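Long-range contact in putative aldolase (Bacteroides vulgatus ATCC 8482, PDB 3DXI), which is a putative aldolase with a TIM-barrel domain related to the HMGL-like family, its precise function not established: residues D39-K51 with G55-H67. Sequence-based numbering, arbitrary orientation.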
# COMPACT_ATOMS: atom_id res chain seq x y z
N ASP A 39 22.52 -3.30 -1.44
CA ASP A 39 23.80 -2.96 -2.03
C ASP A 39 24.37 -1.57 -1.78
O ASP A 39 25.58 -1.41 -1.64
CB ASP A 39 23.70 -3.19 -3.53
CG ASP A 39 23.11 -4.55 -3.85
OD1 ASP A 39 23.84 -5.55 -3.69
OD2 ASP A 39 21.93 -4.62 -4.24
N TYR A 40 23.49 -0.58 -1.74
CA TYR A 40 23.88 0.81 -1.53
C TYR A 40 23.15 1.42 -0.35
O TYR A 40 21.98 1.12 -0.10
CB TYR A 40 23.57 1.65 -2.77
CG TYR A 40 24.59 1.56 -3.86
CD1 TYR A 40 25.49 2.60 -4.08
CD2 TYR A 40 24.66 0.44 -4.69
CE1 TYR A 40 26.43 2.53 -5.11
CE2 TYR A 40 25.60 0.36 -5.71
CZ TYR A 40 26.49 1.41 -5.91
OH TYR A 40 27.43 1.34 -6.91
N LEU A 41 23.85 2.28 0.38
CA LEU A 41 23.28 2.97 1.52
C LEU A 41 23.57 4.46 1.35
O LEU A 41 24.72 4.88 1.37
CB LEU A 41 23.92 2.49 2.82
CG LEU A 41 24.03 0.99 3.11
CD1 LEU A 41 24.69 0.79 4.47
CD2 LEU A 41 22.64 0.35 3.10
N GLU A 42 22.51 5.26 1.17
CA GLU A 42 22.67 6.70 1.04
C GLU A 42 22.39 7.20 2.44
O GLU A 42 21.24 7.29 2.87
CB GLU A 42 21.66 7.26 0.05
CG GLU A 42 21.81 8.74 -0.19
CD GLU A 42 20.91 9.19 -1.31
OE1 GLU A 42 19.69 8.98 -1.20
OE2 GLU A 42 21.43 9.76 -2.30
N VAL A 43 23.47 7.53 3.15
CA VAL A 43 23.39 7.94 4.55
C VAL A 43 23.11 9.40 4.88
O VAL A 43 22.82 9.73 6.03
CB VAL A 43 24.69 7.52 5.27
CG1 VAL A 43 24.89 6.01 5.11
CG2 VAL A 43 25.87 8.28 4.68
N GLY A 44 23.20 10.28 3.89
CA GLY A 44 22.94 11.68 4.17
C GLY A 44 23.34 12.65 3.09
O GLY A 44 23.69 12.26 1.97
N TYR A 45 23.28 13.93 3.43
CA TYR A 45 23.62 15.02 2.53
C TYR A 45 24.97 15.61 2.90
O TYR A 45 25.48 15.40 4.00
CB TYR A 45 22.59 16.15 2.65
CG TYR A 45 21.20 15.85 2.13
CD1 TYR A 45 20.89 16.07 0.79
CD2 TYR A 45 20.20 15.36 2.97
CE1 TYR A 45 19.61 15.81 0.29
CE2 TYR A 45 18.91 15.10 2.49
CZ TYR A 45 18.63 15.33 1.15
OH TYR A 45 17.37 15.07 0.66
N ARG A 46 25.53 16.35 1.94
CA ARG A 46 26.76 17.11 2.14
C ARG A 46 26.18 18.49 1.81
O ARG A 46 25.48 18.65 0.81
CB ARG A 46 27.85 16.71 1.15
CG ARG A 46 28.64 15.45 1.52
CD ARG A 46 29.50 15.62 2.77
NE ARG A 46 30.74 16.38 2.53
CZ ARG A 46 31.64 16.67 3.47
NH1 ARG A 46 31.45 16.28 4.73
NH2 ARG A 46 32.72 17.38 3.17
N ASN A 47 26.43 19.48 2.65
CA ASN A 47 25.87 20.81 2.43
C ASN A 47 26.81 21.93 2.82
O ASN A 47 27.77 21.73 3.56
CB ASN A 47 24.60 21.00 3.27
CG ASN A 47 23.32 20.73 2.50
OD1 ASN A 47 22.55 19.84 2.86
ND2 ASN A 47 23.08 21.51 1.46
N LYS A 48 26.50 23.12 2.32
CA LYS A 48 27.25 24.32 2.67
C LYS A 48 26.48 24.79 3.91
O LYS A 48 25.38 24.33 4.17
CB LYS A 48 27.16 25.34 1.54
CG LYS A 48 27.90 24.89 0.27
CD LYS A 48 27.80 25.92 -0.86
CE LYS A 48 26.39 26.02 -1.41
NZ LYS A 48 26.33 26.89 -2.63
N PRO A 49 27.06 25.71 4.71
CA PRO A 49 26.33 26.16 5.90
C PRO A 49 24.91 26.64 5.62
O PRO A 49 24.69 27.55 4.81
CB PRO A 49 27.23 27.27 6.44
CG PRO A 49 28.60 26.76 6.08
CD PRO A 49 28.40 26.30 4.65
N SER A 50 23.94 26.01 6.29
CA SER A 50 22.53 26.34 6.13
C SER A 50 22.10 27.43 7.11
O SER A 50 22.57 27.48 8.24
CB SER A 50 21.67 25.10 6.36
OG SER A 50 20.29 25.41 6.29
N LYS A 51 21.19 28.30 6.67
CA LYS A 51 20.69 29.37 7.52
C LYS A 51 19.95 28.79 8.72
O LYS A 51 20.18 29.19 9.86
CB LYS A 51 19.76 30.30 6.72
CG LYS A 51 19.20 31.45 7.54
CD LYS A 51 18.24 32.31 6.73
CE LYS A 51 17.72 33.47 7.56
NZ LYS A 51 16.76 34.33 6.80
N GLY A 55 21.00 19.03 11.15
CA GLY A 55 21.80 18.14 11.98
C GLY A 55 22.91 17.36 11.30
O GLY A 55 23.22 17.55 10.12
N LYS A 56 23.50 16.45 12.06
CA LYS A 56 24.60 15.60 11.61
C LYS A 56 24.54 15.12 10.16
O LYS A 56 25.42 15.45 9.37
CB LYS A 56 24.74 14.39 12.54
CG LYS A 56 25.78 13.37 12.07
CD LYS A 56 26.24 12.47 13.20
CE LYS A 56 27.02 13.27 14.24
NZ LYS A 56 27.55 12.41 15.35
N PHE A 57 23.50 14.37 9.82
CA PHE A 57 23.38 13.82 8.47
C PHE A 57 22.89 14.75 7.37
O PHE A 57 22.54 14.32 6.27
CB PHE A 57 22.59 12.52 8.54
CG PHE A 57 23.32 11.43 9.29
CD1 PHE A 57 24.33 10.70 8.67
CD2 PHE A 57 23.07 11.21 10.64
CE1 PHE A 57 25.09 9.77 9.38
CE2 PHE A 57 23.82 10.29 11.37
CZ PHE A 57 24.83 9.57 10.73
N GLY A 58 22.88 16.04 7.68
CA GLY A 58 22.51 17.04 6.70
C GLY A 58 23.85 17.53 6.16
O GLY A 58 23.92 18.12 5.07
N TYR A 59 24.90 17.27 6.93
CA TYR A 59 26.27 17.66 6.59
C TYR A 59 27.19 16.44 6.43
O TYR A 59 28.22 16.53 5.77
CB TYR A 59 26.86 18.57 7.68
CG TYR A 59 26.22 19.93 7.76
CD1 TYR A 59 26.46 20.89 6.79
CD2 TYR A 59 25.36 20.26 8.81
CE1 TYR A 59 25.86 22.14 6.84
CE2 TYR A 59 24.75 21.51 8.88
CZ TYR A 59 25.01 22.44 7.89
OH TYR A 59 24.42 23.68 7.95
N THR A 60 26.81 15.33 7.05
CA THR A 60 27.57 14.08 7.00
C THR A 60 29.09 14.33 7.03
O THR A 60 29.79 14.13 6.04
CB THR A 60 27.20 13.25 5.76
OG1 THR A 60 25.78 13.25 5.59
CG2 THR A 60 27.66 11.79 5.92
N PRO A 61 29.61 14.78 8.18
CA PRO A 61 31.03 15.07 8.35
C PRO A 61 31.96 13.88 8.11
O PRO A 61 31.55 12.72 8.23
CB PRO A 61 31.12 15.60 9.78
CG PRO A 61 30.02 14.86 10.46
CD PRO A 61 28.89 14.96 9.46
N VAL A 62 33.21 14.17 7.79
CA VAL A 62 34.22 13.15 7.55
C VAL A 62 34.36 12.17 8.72
O VAL A 62 34.43 10.96 8.51
CB VAL A 62 35.60 13.80 7.28
CG1 VAL A 62 36.70 12.74 7.25
CG2 VAL A 62 35.56 14.57 5.97
N SER A 63 34.40 12.70 9.94
CA SER A 63 34.53 11.84 11.12
C SER A 63 33.48 10.74 11.11
O SER A 63 33.79 9.58 11.40
CB SER A 63 34.43 12.68 12.40
OG SER A 63 33.19 13.37 12.48
N VAL A 64 32.25 11.08 10.77
CA VAL A 64 31.17 10.10 10.73
C VAL A 64 31.38 9.10 9.60
O VAL A 64 31.23 7.89 9.78
CB VAL A 64 29.79 10.77 10.57
CG1 VAL A 64 28.71 9.72 10.37
CG2 VAL A 64 29.48 11.62 11.79
N LEU A 65 31.75 9.60 8.42
CA LEU A 65 31.96 8.74 7.27
C LEU A 65 33.09 7.72 7.47
O LEU A 65 33.01 6.60 6.97
CB LEU A 65 32.22 9.59 6.02
CG LEU A 65 30.98 10.36 5.53
CD1 LEU A 65 31.36 11.32 4.43
CD2 LEU A 65 29.92 9.38 5.04
N LYS A 66 34.14 8.10 8.20
CA LYS A 66 35.25 7.19 8.45
C LYS A 66 34.77 6.00 9.28
O LYS A 66 35.19 4.86 9.05
CB LYS A 66 36.38 7.89 9.20
CG LYS A 66 37.20 8.83 8.35
CD LYS A 66 38.31 9.46 9.19
CE LYS A 66 39.20 10.36 8.35
NZ LYS A 66 40.28 10.96 9.17
N HIS A 67 33.91 6.28 10.25
CA HIS A 67 33.34 5.25 11.11
C HIS A 67 32.43 4.32 10.31
O HIS A 67 32.57 3.10 10.36
CB HIS A 67 32.55 5.91 12.24
CG HIS A 67 31.80 4.95 13.11
ND1 HIS A 67 32.42 3.95 13.83
CD2 HIS A 67 30.48 4.83 13.37
CE1 HIS A 67 31.51 3.26 14.49
NE2 HIS A 67 30.32 3.78 14.23
O HOH W 1 28.47 18.72 4.29
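Tyr45 is gripped through its backbone: its N gives a nearly straight hydrogen bond (170°) to Phe57 O at 3.0 Å, and its O accepts one from Thr60 OG1 at 2.7 Å. Thr60 suits this place because it splits its branches: OG1 lies beside its own backbone N (chi1 -44°) and turns to Tyr45 O, while CG2 meets Val43 CG2 at 4.1 Å, the two side chains crossing at about a right angle. Gly44 has backbone angles that call for glycine, and its CA lies 3.4 Å from Phe57 O. Arg46 has a chain long enough, bent at chi2 and chi3, to curl back and bring NH1 to Thr60 O (3.0 Å), within the guanidinium plane but above the carbonyl plane; its NE hydrogen-bonds to Leu93 O, outside both segments. A water joins Asn47 N to Tyr59 O. Farther out, Tyr59 lays its ring edge along the 47-50 backbone and is long enough for its OH to accept from Ser50 N (2.9 Å, 168°). Phe57 CD1 lies 3.2 Å from Val43 O, and apolar packing follows where Val43 CG2 touches Leu65 CD2. Strand 40-45 thus meets the weakly bonded helical turn at about 56-59 and the start of helix 62-71, in the second beta-alpha unit of a TIM barrel.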